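Local coordinates for protein galectin (PDB 6E20) that binds galactose-containing glycans as a member of the galectin family and probably contributes to innate immune recognition of viral glycoproteins, at residues L17-V22 against M120-E125; A31-I34 against D40-L43; I34-E39 against N110-E115; I80-F85 against E125-G130; E95-L100 against E105-N110. All blocks are in the same frame, centred on the assembly; numbering follows the deposited sequence.

Interaction 1. Residues L17-V22 against M120-E125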
# COMPACT_ATOMS: atom_id res chain seq x y z
N LEU B 17 0.23 5.01 -10.62
CA LEU B 17 0.47 4.87 -9.17
C LEU B 17 0.17 6.21 -8.50
O LEU B 17 0.83 7.19 -8.86
CB LEU B 17 1.92 4.46 -8.99
CG LEU B 17 2.47 4.63 -7.58
CD1 LEU B 17 1.64 3.85 -6.57
CD2 LEU B 17 3.93 4.20 -7.55
N THR B 18 -0.81 6.24 -7.59
CA THR B 18 -1.21 7.43 -6.81
C THR B 18 -0.68 7.25 -5.39
O THR B 18 -1.00 6.22 -4.79
CB THR B 18 -2.72 7.69 -6.90
OG1 THR B 18 -3.04 7.83 -8.29
CG2 THR B 18 -3.14 8.95 -6.18
N ILE B 19 0.17 8.16 -4.94
CA ILE B 19 0.78 8.13 -3.57
C ILE B 19 0.22 9.32 -2.82
O ILE B 19 0.36 10.46 -3.35
CB ILE B 19 2.32 8.16 -3.61
CG1 ILE B 19 2.88 6.94 -4.36
CG2 ILE B 19 2.89 8.26 -2.20
CD1 ILE B 19 4.30 7.10 -4.84
N THR B 20 -0.42 9.06 -1.69
CA THR B 20 -0.92 10.09 -0.75
C THR B 20 -0.07 10.03 0.52
O THR B 20 0.08 8.94 1.09
CB THR B 20 -2.40 9.90 -0.40
OG1 THR B 20 -3.03 9.55 -1.62
CG2 THR B 20 -3.02 11.15 0.18
N GLY B 21 0.45 11.17 0.92
CA GLY B 21 1.38 11.27 2.04
C GLY B 21 1.42 12.66 2.61
O GLY B 21 0.82 13.58 2.02
N VAL B 22 2.09 12.79 3.75
CA VAL B 22 2.36 14.07 4.44
C VAL B 22 3.80 14.02 4.90
O VAL B 22 4.17 13.10 5.64
CB VAL B 22 1.42 14.26 5.64
CG1 VAL B 22 1.60 15.63 6.27
CG2 VAL B 22 -0.03 13.99 5.28
N MET B 120 8.37 -1.54 -3.69
CA MET B 120 8.19 -0.09 -3.40
C MET B 120 8.64 0.18 -1.96
O MET B 120 8.25 -0.55 -1.03
CB MET B 120 6.75 0.40 -3.59
CG MET B 120 6.29 0.39 -5.02
SD MET B 120 4.66 1.16 -5.22
CE MET B 120 3.57 -0.17 -4.71
N TYR B 121 9.47 1.19 -1.79
CA TYR B 121 10.05 1.55 -0.48
C TYR B 121 10.00 3.07 -0.33
O TYR B 121 10.51 3.79 -1.18
CB TYR B 121 11.46 0.96 -0.40
CG TYR B 121 12.18 1.33 0.87
CD1 TYR B 121 11.54 1.24 2.08
CD2 TYR B 121 13.48 1.79 0.85
CE1 TYR B 121 12.17 1.58 3.25
CE2 TYR B 121 14.13 2.14 2.02
CZ TYR B 121 13.47 2.03 3.23
N PHE B 122 9.33 3.53 0.72
CA PHE B 122 9.21 4.96 1.07
C PHE B 122 10.10 5.21 2.29
O PHE B 122 9.88 4.55 3.32
CB PHE B 122 7.75 5.31 1.33
CG PHE B 122 6.81 4.86 0.24
CD1 PHE B 122 6.30 3.58 0.23
CD2 PHE B 122 6.50 5.70 -0.81
CE1 PHE B 122 5.44 3.17 -0.78
CE2 PHE B 122 5.65 5.29 -1.82
CZ PHE B 122 5.11 4.03 -1.80
N GLU B 123 11.10 6.08 2.15
CA GLU B 123 12.14 6.26 3.19
C GLU B 123 12.22 7.74 3.56
O GLU B 123 11.72 8.63 2.80
CB GLU B 123 13.47 5.65 2.75
CG GLU B 123 14.35 6.56 1.94
CD GLU B 123 15.42 5.82 1.14
OE1 GLU B 123 15.98 4.84 1.68
OE2 GLU B 123 15.67 6.21 -0.03
N GLY B 124 12.74 7.98 4.76
CA GLY B 124 12.88 9.33 5.31
C GLY B 124 11.61 9.80 5.95
O GLY B 124 10.69 8.99 6.21
N GLU B 125 11.56 11.11 6.18
CA GLU B 125 10.63 11.78 7.11
C GLU B 125 9.32 12.09 6.36
O GLU B 125 9.02 13.27 6.09
CB GLU B 125 11.37 12.98 7.69
CG GLU B 125 12.67 12.59 8.43
CD GLU B 125 13.85 13.56 8.34
OE1 GLU B 125 14.11 14.14 7.25
OE2 GLU B 125 14.54 13.72 9.38
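Leu17 and Ile19 on strand 16-23 face Met120 and Phe122 on strand 116-124 across the interior of the galectin beta-sandwich. The two strands run in much the same direction but belong to opposing sheets. Even the nearest backbone pair is far apart, with Leu17 CA 10.8 Å from Met120 CA. No hydrogen bond joins the segments, and only side chains bridge them. Leu17 and Met120 lie alongside each other, pointing opposite ways. Leu17 CD2 lies 3.9 Å from Met120 SD, so the thioether rather than the methyl makes this contact. The Met120 chain is straight as far as SD and bends only at the last torsion (chi3 -80°). Strand 30-34, beside 116-124, adds Ile34 against Leu17 and Ile32 against Ile19. Ile6 of strand 4-7 and Ile128 of the opposing sheet also pack on Phe122. The whole contact is buried and apolar, and it joins the two layers of the sandwich away from the sugar. Ile19 and Phe122 approach head-on from their own strands. The ring presents its edge, not a face, to the isoleucine. Its CE2 lies 3.8 Å from Ile19 CD1, with CG1 and CG2 of Ile19 each 4.1 Å from the same CE2.

Interaction 2. Residues A31-I34 against D40-L43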
# COMPACT_ATOMS: atom_id res chain seq x y z
N ALA B 31 11.95 9.90 0.23
CA ALA B 31 12.18 9.24 -1.08
C ALA B 31 11.15 8.14 -1.29
O ALA B 31 10.81 7.42 -0.33
CB ALA B 31 13.60 8.71 -1.18
N ILE B 32 10.72 8.06 -2.55
CA ILE B 32 9.92 6.98 -3.18
C ILE B 32 10.90 6.18 -4.02
O ILE B 32 11.59 6.79 -4.87
CB ILE B 32 8.78 7.55 -4.04
CG1 ILE B 32 7.83 8.44 -3.23
CG2 ILE B 32 8.05 6.41 -4.71
CD1 ILE B 32 7.41 9.70 -3.95
N ASN B 33 10.99 4.89 -3.74
CA ASN B 33 11.88 3.94 -4.43
C ASN B 33 10.98 2.94 -5.12
O ASN B 33 10.23 2.25 -4.41
CB ASN B 33 12.85 3.29 -3.44
CG ASN B 33 13.77 4.31 -2.80
OD1 ASN B 33 13.68 4.63 -1.60
ND2 ASN B 33 14.66 4.85 -3.61
N ILE B 34 11.02 2.89 -6.46
CA ILE B 34 10.30 1.87 -7.26
C ILE B 34 11.35 1.00 -7.98
O ILE B 34 12.27 1.55 -8.65
CB ILE B 34 9.31 2.52 -8.22
CG1 ILE B 34 8.32 3.46 -7.50
CG2 ILE B 34 8.58 1.46 -9.04
CD1 ILE B 34 7.54 4.35 -8.46
N ASP B 40 18.18 -2.84 -6.43
CA ASP B 40 17.82 -2.60 -7.85
C ASP B 40 16.61 -1.67 -7.87
O ASP B 40 15.50 -2.16 -7.85
CB ASP B 40 17.62 -3.93 -8.60
CG ASP B 40 17.50 -3.82 -10.11
OD1 ASP B 40 17.62 -2.69 -10.63
OD2 ASP B 40 17.28 -4.86 -10.78
N ILE B 41 16.86 -0.36 -7.91
CA ILE B 41 15.81 0.69 -7.87
C ILE B 41 15.83 1.41 -9.22
O ILE B 41 16.82 2.07 -9.49
CB ILE B 41 16.03 1.68 -6.71
CG1 ILE B 41 16.15 0.96 -5.37
CG2 ILE B 41 14.93 2.74 -6.68
CD1 ILE B 41 14.94 0.14 -5.03
N ALA B 42 14.73 1.34 -9.96
CA ALA B 42 14.54 1.95 -11.30
C ALA B 42 14.27 3.45 -11.19
O ALA B 42 14.75 4.21 -12.06
CB ALA B 42 13.39 1.26 -11.98
N LEU B 43 13.46 3.85 -10.20
CA LEU B 43 13.19 5.26 -9.84
C LEU B 43 13.37 5.49 -8.33
O LEU B 43 12.58 4.95 -7.52
CB LEU B 43 11.77 5.65 -10.25
CG LEU B 43 11.34 7.04 -9.78
CD1 LEU B 43 12.24 8.12 -10.35
CD2 LEU B 43 9.89 7.33 -10.13
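Ile34 and Leu43 pair across the beta hairpin formed by strands 30-34 and 40-47, in the sheet of the galectin sandwich that carries the glycan pocket. They are an antiparallel hydrogen-bonded pair. Ile34 N donates to Leu43 O at 2.8 Å, and Leu43 N returns a nearly straight bond to Ile34 O at 3.0 Å (173° at the hydrogen). The second bond lies in the plane of the Ile34 carbonyl. Ala42 N also approaches Ile34 O, at 2.8 Å, but its strongly bent approach makes this bond weak. Ala42 and Leu43 thus both face Ile34, which is a classic beta bulge. The chain turns a corner at Ala42.

A CA-H...O contact accompanies these bonds. Leu43 O receives the CA-H of Asn33 as well as the N-H of Ile34, with Asn33 CA 3.3 Å from Leu43 O.

The apolar contacts fall on two sides. Ile34 and Leu43 lie side by side and point the same way, towards the sandwich interior, where Ile89 packs on both. Leu17 of the opposing sheet also meets Ile34. On the other side, Ile41 covers the aliphatic base of Asn33, and Ile41 CG2 is 3.9 Å from Asn33 CB. Beyond the bulge, strand 40-47 goes on to His44 and Asn46 of the glycan pocket. CG2 of Ile41 is anti to its own backbone N, and this torsion lays the methyl 3.5 Å from Ile34 O.

Interaction 3. Residues I34-E39 against N110-E115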
# COMPACT_ATOMS: atom_id res chain seq x y z
N ILE B 34 11.02 2.89 -6.46
CA ILE B 34 10.30 1.87 -7.26
C ILE B 34 11.35 1.00 -7.98
O ILE B 34 12.27 1.55 -8.65
CB ILE B 34 9.31 2.52 -8.22
CG1 ILE B 34 8.32 3.46 -7.50
CG2 ILE B 34 8.58 1.46 -9.04
CD1 ILE B 34 7.54 4.35 -8.46
N GLY B 35 11.25 -0.32 -7.83
CA GLY B 35 12.23 -1.21 -8.48
C GLY B 35 11.93 -2.66 -8.25
O GLY B 35 10.75 -3.01 -8.17
N HIS B 36 12.98 -3.49 -8.20
CA HIS B 36 12.89 -4.95 -8.02
C HIS B 36 13.26 -5.34 -6.58
O HIS B 36 12.78 -6.35 -6.12
CB HIS B 36 13.77 -5.66 -9.06
CG HIS B 36 13.30 -5.46 -10.46
ND1 HIS B 36 12.02 -5.77 -10.87
CD2 HIS B 36 13.93 -4.97 -11.56
CE1 HIS B 36 11.88 -5.50 -12.15
NE2 HIS B 36 13.03 -4.99 -12.59
N SER B 37 14.11 -4.57 -5.90
CA SER B 37 14.71 -4.97 -4.60
C SER B 37 15.46 -3.78 -4.03
O SER B 37 15.70 -2.82 -4.74
CB SER B 37 15.68 -6.11 -4.80
OG SER B 37 16.92 -5.61 -5.28
N PRO B 38 15.93 -3.83 -2.76
CA PRO B 38 16.73 -2.75 -2.19
C PRO B 38 18.01 -2.44 -3.01
O PRO B 38 18.47 -1.30 -2.97
CB PRO B 38 17.03 -3.25 -0.77
CG PRO B 38 15.92 -4.26 -0.47
CD PRO B 38 15.66 -4.92 -1.80
N GLU B 39 18.50 -3.40 -3.79
CA GLU B 39 19.75 -3.29 -4.57
C GLU B 39 19.45 -2.99 -6.04
O GLU B 39 20.41 -2.87 -6.80
CB GLU B 39 20.57 -4.59 -4.50
CG GLU B 39 21.34 -4.73 -3.20
CD GLU B 39 20.55 -5.29 -2.03
OE1 GLU B 39 19.63 -6.11 -2.28
OE2 GLU B 39 20.85 -4.90 -0.87
N ASN B 110 13.32 5.39 -17.60
CA ASN B 110 13.28 4.00 -17.11
C ASN B 110 14.52 3.25 -17.62
O ASN B 110 14.36 2.36 -18.49
CB ASN B 110 11.97 3.33 -17.52
CG ASN B 110 11.77 1.97 -16.91
OD1 ASN B 110 10.90 1.22 -17.37
ND2 ASN B 110 12.56 1.61 -15.90
N ARG B 111 15.68 3.55 -17.03
CA ARG B 111 17.00 2.96 -17.43
C ARG B 111 17.00 1.45 -17.20
O ARG B 111 17.59 0.74 -18.04
CB ARG B 111 18.17 3.57 -16.67
CG ARG B 111 18.27 5.08 -16.83
CD ARG B 111 19.03 5.66 -15.67
NE ARG B 111 19.38 7.06 -15.86
CZ ARG B 111 19.76 7.88 -14.89
NH1 ARG B 111 19.80 7.47 -13.63
NH2 ARG B 111 20.05 9.14 -15.17
N GLN B 112 16.37 0.97 -16.12
CA GLN B 112 16.30 -0.48 -15.81
C GLN B 112 15.53 -1.19 -16.93
O GLN B 112 15.81 -2.34 -17.17
CB GLN B 112 15.75 -0.73 -14.40
CG GLN B 112 15.58 -2.21 -14.01
CD GLN B 112 16.86 -2.97 -13.76
OE1 GLN B 112 16.86 -4.19 -13.56
NE2 GLN B 112 17.97 -2.26 -13.75
N GLY B 113 14.56 -0.54 -17.57
CA GLY B 113 13.91 -1.03 -18.80
C GLY B 113 12.75 -1.98 -18.55
O GLY B 113 12.07 -2.32 -19.55
N SER B 114 12.50 -2.42 -17.31
CA SER B 114 11.46 -3.45 -17.04
C SER B 114 10.07 -2.82 -17.24
O SER B 114 9.97 -1.57 -17.19
CB SER B 114 11.60 -4.11 -15.70
OG SER B 114 12.96 -4.44 -15.44
N GLU B 115 9.08 -3.66 -17.53
CA GLU B 115 7.65 -3.29 -17.69
C GLU B 115 6.85 -3.60 -16.42
O GLU B 115 5.66 -3.27 -16.40
CB GLU B 115 7.05 -4.02 -18.90
CG GLU B 115 7.53 -3.44 -20.22
CD GLU B 115 7.23 -4.28 -21.44
OE1 GLU B 115 6.05 -4.36 -21.82
OE2 GLU B 115 8.19 -4.88 -22.00
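His36 reaches from the turn of a beta hairpin to Ser114, and so joins two loops at one end of the galectin sandwich. His36 NE2 and Ser114 OG are hydrogen-bonded at 2.9 Å, and the angle at the hydrogen is 159°. Either group could be the donor. The hydroxyl meets the ring at its edge, near the ring plane, and Ser114 CB follows it at 3.5 Å from NE2 of His36.

Gln112 comes to the same ring edge from two residues earlier in the same loop as Ser114. Its CG is 4.0 Å from both NE2 and CD2 of His36. The chain leaves with CG anti to the backbone N (chi1 178°) and then bends at the next bond. This brings the end of the side chain past the ring, with the amide plane turned 66° from the imidazole plane.

Further out, Tyr117 contacts both bonded partners: its ring meets that of His36, and its hydroxyl takes a weak hydrogen bond from Ser114 N. The 110-115 loop begins with a type I turn from Asn110 to Gly113, closed by a weak backbone bond. Arg111, within this turn, is bonded to Ser62 and to the Glu70 carbonyl, and a further bond links the loop to the pocket residue Asn61.

The 34-39 loop has its own supports. His36 and Ser37 together face Asp40 as a classic beta bulge. Ser37 then forms an ST turn, in which Ser37 OG accepts from Glu39 N at 3.1 Å.

Interaction 4. Residues I80-F85 against E125-G130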
# COMPACT_ATOMS: atom_id res chain seq x y z
N ILE B 80 5.34 20.70 1.33
CA ILE B 80 5.49 21.47 2.58
C ILE B 80 5.46 20.51 3.74
O ILE B 80 4.57 19.61 3.75
CB ILE B 80 4.38 22.53 2.75
CG1 ILE B 80 4.34 23.52 1.58
CG2 ILE B 80 4.55 23.25 4.07
CD1 ILE B 80 2.98 24.15 1.38
N GLN B 81 6.33 20.76 4.72
CA GLN B 81 6.35 20.03 6.02
C GLN B 81 4.91 20.02 6.56
O GLN B 81 4.24 21.10 6.57
CB GLN B 81 7.36 20.64 7.00
CG GLN B 81 8.83 20.52 6.59
CD GLN B 81 9.39 21.66 5.76
OE1 GLN B 81 8.69 22.29 4.95
NE2 GLN B 81 10.67 21.95 5.94
N ASP B 82 4.44 18.83 6.94
CA ASP B 82 3.13 18.55 7.59
C ASP B 82 1.94 18.86 6.66
O ASP B 82 0.84 18.99 7.18
CB ASP B 82 2.95 19.35 8.88
CG ASP B 82 1.95 18.70 9.83
OD1 ASP B 82 1.73 17.50 9.73
OD2 ASP B 82 1.40 19.40 10.67
N LYS B 83 2.13 18.98 5.34
CA LYS B 83 0.98 19.22 4.42
C LYS B 83 0.80 18.01 3.53
O LYS B 83 1.81 17.57 2.95
CB LYS B 83 1.20 20.50 3.62
CG LYS B 83 0.94 21.74 4.45
CD LYS B 83 -0.49 21.72 5.00
CE LYS B 83 -0.50 21.96 6.49
NZ LYS B 83 0.29 23.17 6.81
N GLU B 84 -0.43 17.50 3.44
CA GLU B 84 -0.77 16.34 2.59
C GLU B 84 -0.43 16.67 1.14
O GLU B 84 -0.66 17.81 0.72
CB GLU B 84 -2.24 15.93 2.65
CG GLU B 84 -2.53 14.75 1.73
CD GLU B 84 -3.93 14.16 1.81
OE1 GLU B 84 -4.65 14.24 0.82
OE2 GLU B 84 -4.28 13.62 2.86
N PHE B 85 0.12 15.69 0.42
CA PHE B 85 0.33 15.74 -1.05
C PHE B 85 -0.23 14.46 -1.67
O PHE B 85 -0.38 13.41 -0.97
CB PHE B 85 1.81 15.87 -1.39
CG PHE B 85 2.62 14.68 -0.96
CD1 PHE B 85 2.60 13.50 -1.69
CD2 PHE B 85 3.35 14.72 0.22
CE1 PHE B 85 3.32 12.39 -1.26
CE2 PHE B 85 4.07 13.61 0.63
CZ PHE B 85 4.05 12.45 -0.10
N GLU B 125 11.56 11.11 6.18
CA GLU B 125 10.63 11.78 7.11
C GLU B 125 9.32 12.09 6.36
O GLU B 125 9.02 13.27 6.09
CB GLU B 125 11.37 12.98 7.69
CG GLU B 125 12.67 12.59 8.43
CD GLU B 125 13.85 13.56 8.34
OE1 GLU B 125 14.11 14.14 7.25
OE2 GLU B 125 14.54 13.72 9.38
N VAL B 126 8.53 11.04 6.10
CA VAL B 126 7.20 11.13 5.43
C VAL B 126 6.30 10.04 5.99
O VAL B 126 6.80 8.96 6.28
CB VAL B 126 7.34 11.00 3.91
CG1 VAL B 126 7.85 9.63 3.49
CG2 VAL B 126 6.07 11.36 3.18
N ARG B 127 5.00 10.31 6.10
CA ARG B 127 3.98 9.28 6.41
C ARG B 127 3.21 8.99 5.13
O ARG B 127 2.77 9.95 4.45
CB ARG B 127 3.11 9.65 7.62
CG ARG B 127 2.49 11.04 7.61
CD ARG B 127 1.87 11.33 8.98
NE ARG B 127 1.43 12.70 9.19
CZ ARG B 127 2.23 13.77 9.29
NH1 ARG B 127 3.55 13.64 9.18
NH2 ARG B 127 1.73 14.97 9.49
N ILE B 128 3.10 7.71 4.79
CA ILE B 128 2.36 7.26 3.59
C ILE B 128 0.97 6.84 4.02
O ILE B 128 0.84 5.89 4.81
CB ILE B 128 3.14 6.14 2.87
CG1 ILE B 128 4.55 6.61 2.48
CG2 ILE B 128 2.34 5.65 1.67
CD1 ILE B 128 4.57 7.81 1.55
N GLN B 129 -0.04 7.54 3.51
CA GLN B 129 -1.46 7.35 3.85
C GLN B 129 -2.18 6.59 2.73
O GLN B 129 -3.26 6.07 3.03
CB GLN B 129 -2.14 8.71 4.05
CG GLN B 129 -1.45 9.58 5.10
CD GLN B 129 -2.19 10.88 5.30
OE1 GLN B 129 -2.60 11.56 4.35
NE2 GLN B 129 -2.35 11.25 6.57
N GLY B 130 -1.64 6.59 1.50
CA GLY B 130 -2.32 5.94 0.37
C GLY B 130 -1.37 5.49 -0.71
O GLY B 130 -0.48 6.27 -1.09
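Asp82 and Arg127 form a salt bridge between the loop before strand 85-91 and strand 126-133, outermost in its sheet within this subunit. Asp82 OD1 lies 2.5 Å from Arg127 NH2. That is very short, and the bond is bent to 123° at the hydrogen, so it counts as weak and its detail is doubtful. One carboxylate oxygen meets one terminal nitrogen at the guanidinium edge, and the two planes stand 44° apart. Arg127 CG sits between the backbone N and carbonyl carbon (chi1 50°), and the chain then runs extended to NE. This carries the charged head over to the loop.

Glu84 and Gln129 also meet. Both side chains stretch out fully, and their end groups come close together.

The loop is shaped by a type II turn from Ile80 to Lys83, closed by Lys83 N to Ile80 O at 3.0 Å. Asp82 takes the positive-phi position of that turn. In the galectin sandwich, strand 16-23 lies between strand 126-133 and strand 85-91, which the 80-85 loop leads into. Phe85 is backbone-bonded to Gly21, and Arg127 to Val22. Gln129 and Gly130 both face Thr20 as a classic beta bulge. At Gly130 the sheet continues into a strand of the second subunit, as is known for galectin-1 dimers.

The apolar part is small and buried. Val126 CG2 touches the edge of the Phe85 ring, 3.9 Å from CE2 and 4.0 Å from CZ. Phe30 lies almost parallel to that ring, and Phe79 meets it edge-to-face.

Interaction 5. Residues E95-L100 against E105-N110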
# COMPACT_ATOMS: atom_id res chain seq x y z
N GLU B 95 10.14 5.73 -19.97
CA GLU B 95 10.32 6.71 -18.85
C GLU B 95 9.18 6.68 -17.83
O GLU B 95 8.09 6.14 -18.12
CB GLU B 95 10.60 8.12 -19.37
CG GLU B 95 9.41 8.79 -20.00
CD GLU B 95 9.57 10.25 -20.44
OE1 GLU B 95 8.54 10.81 -20.72
OE2 GLU B 95 10.71 10.79 -20.57
N PHE B 96 9.47 7.21 -16.64
CA PHE B 96 8.47 7.52 -15.60
C PHE B 96 7.97 8.94 -15.83
O PHE B 96 8.79 9.85 -16.08
CB PHE B 96 9.06 7.42 -14.20
CG PHE B 96 9.53 6.04 -13.88
CD1 PHE B 96 10.82 5.64 -14.21
CD2 PHE B 96 8.67 5.12 -13.30
CE1 PHE B 96 11.26 4.37 -13.91
CE2 PHE B 96 9.12 3.86 -12.97
CZ PHE B 96 10.42 3.48 -13.29
N LEU B 97 6.67 9.13 -15.71
CA LEU B 97 6.05 10.48 -15.74
C LEU B 97 5.43 10.73 -14.38
O LEU B 97 4.40 10.15 -14.10
CB LEU B 97 5.01 10.56 -16.87
CG LEU B 97 4.50 11.97 -17.19
CD1 LEU B 97 3.69 12.56 -16.05
CD2 LEU B 97 5.65 12.90 -17.55
N VAL B 98 6.06 11.59 -13.60
CA VAL B 98 5.57 12.01 -12.26
C VAL B 98 4.73 13.26 -12.43
O VAL B 98 5.27 14.26 -12.92
CB VAL B 98 6.73 12.26 -11.29
CG1 VAL B 98 6.22 12.60 -9.89
CG2 VAL B 98 7.68 11.09 -11.27
N THR B 99 3.48 13.20 -12.01
CA THR B 99 2.61 14.39 -11.87
C THR B 99 2.64 14.79 -10.39
O THR B 99 2.28 13.98 -9.52
CB THR B 99 1.22 14.14 -12.47
OG1 THR B 99 1.41 13.58 -13.78
CG2 THR B 99 0.38 15.39 -12.52
N LEU B 100 3.10 16.01 -10.15
CA LEU B 100 3.23 16.60 -8.81
C LEU B 100 1.90 17.22 -8.41
O LEU B 100 1.05 17.42 -9.28
CB LEU B 100 4.33 17.64 -8.89
CG LEU B 100 5.71 17.04 -9.12
CD1 LEU B 100 6.76 18.14 -9.14
CD2 LEU B 100 6.01 16.01 -8.04
N GLU B 105 5.04 18.37 -13.96
CA GLU B 105 5.50 17.00 -14.33
C GLU B 105 7.02 16.89 -14.26
O GLU B 105 7.70 17.90 -14.53
CB GLU B 105 5.12 16.64 -15.77
CG GLU B 105 3.65 16.42 -15.95
CD GLU B 105 3.24 16.17 -17.38
OE1 GLU B 105 4.13 16.17 -18.28
OE2 GLU B 105 2.06 15.92 -17.59
N ILE B 106 7.50 15.68 -13.98
CA ILE B 106 8.94 15.28 -14.03
C ILE B 106 9.01 14.10 -14.99
O ILE B 106 8.20 13.17 -14.82
CB ILE B 106 9.48 14.88 -12.65
CG1 ILE B 106 9.32 16.00 -11.62
CG2 ILE B 106 10.93 14.42 -12.74
CD1 ILE B 106 9.65 15.58 -10.20
N HIS B 107 9.97 14.12 -15.92
CA HIS B 107 10.25 13.01 -16.86
C HIS B 107 11.56 12.41 -16.39
O HIS B 107 12.51 13.16 -16.29
CB HIS B 107 10.35 13.53 -18.30
CG HIS B 107 9.06 14.04 -18.85
ND1 HIS B 107 8.47 15.21 -18.40
CD2 HIS B 107 8.23 13.53 -19.78
CE1 HIS B 107 7.33 15.40 -19.03
NE2 HIS B 107 7.15 14.37 -19.89
N PHE B 108 11.59 11.13 -16.03
CA PHE B 108 12.84 10.43 -15.62
C PHE B 108 12.93 9.14 -16.41
O PHE B 108 11.96 8.38 -16.44
CB PHE B 108 12.87 10.19 -14.11
CG PHE B 108 14.14 9.50 -13.67
CD1 PHE B 108 15.29 10.23 -13.42
CD2 PHE B 108 14.21 8.12 -13.61
CE1 PHE B 108 16.47 9.58 -13.09
CE2 PHE B 108 15.39 7.49 -13.26
CZ PHE B 108 16.52 8.21 -13.00
N PRO B 109 14.05 8.85 -17.11
CA PRO B 109 14.14 7.63 -17.89
C PRO B 109 14.04 6.36 -17.04
O PRO B 109 14.61 6.27 -15.95
CB PRO B 109 15.50 7.74 -18.59
CG PRO B 109 16.30 8.60 -17.65
CD PRO B 109 15.29 9.63 -17.17
N ASN B 110 13.32 5.39 -17.60
CA ASN B 110 13.28 4.00 -17.11
C ASN B 110 14.52 3.25 -17.62
O ASN B 110 14.36 2.36 -18.49
CB ASN B 110 11.97 3.33 -17.52
CG ASN B 110 11.77 1.97 -16.91
OD1 ASN B 110 10.90 1.22 -17.37
ND2 ASN B 110 12.56 1.61 -15.90
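Phe96, Val98 and Leu100 pack with Phe108 and Ile106 on the buried face of the hairpin formed by strands 95-99 and 105-109. Phe96 CD1 lies 4.2 Å from Phe108 CD2, at the edge of the Phe108 ring. Val98 CB is 4.0 Å from Ile106 CB, and Leu100 CD1 closes the row at 4.0 Å from Ile106 CD1. Four backbone bonds hold this antiparallel pair. The shortest are Phe96 N to Phe108 O and Ile106 N to Val98 O, both 2.8 Å.

The other face is more open to solvent, though Leu97 lies close over the His107 ring. Glu105 and His107 are exposed there. Leu97 CD2 covers one face of the His107 ring in a CH-pi contact, 3.3 Å from the centroid and 19° off the normal. Leu97 CD1 rests on the aliphatic part of Glu105, 3.9 Å from CG.

In this galectin sandwich, strand 105-109 is the outer strand of its sheet, and 95-99 pairs on its other side with 85-91. The buried row faces the opposing, sugar-binding sheet. Phe96 and Phe108 meet Leu43, Ile106 meets Ile58, and His72 packs edge-to-face with Phe108.

From the N terminus, strand 16-23 opens the loop that interaction 1 closes at strand 116-124, joining the two sheets. Interactions 2, 3 and 5 are nested inside it. Interaction 2 closes the short 30-34/40-47 hairpin. Interaction 3 starts from the same stretch, shares Ile34 and reaches on to the loop after 105-109. Interaction 4 begins at 80-85 and ends at 125-130, so it crosses interactions 1 and 3. It shares Glu125 with interaction 1 and lies near the subunit interface. Interaction 5 is a local hairpin nested in the loops of 1, 3 and 4, and shares Asn110 with interaction 3. Leu43 and Ala42 of interaction 2 pack on Phe96 and Phe108 of interaction 5, across the sandwich.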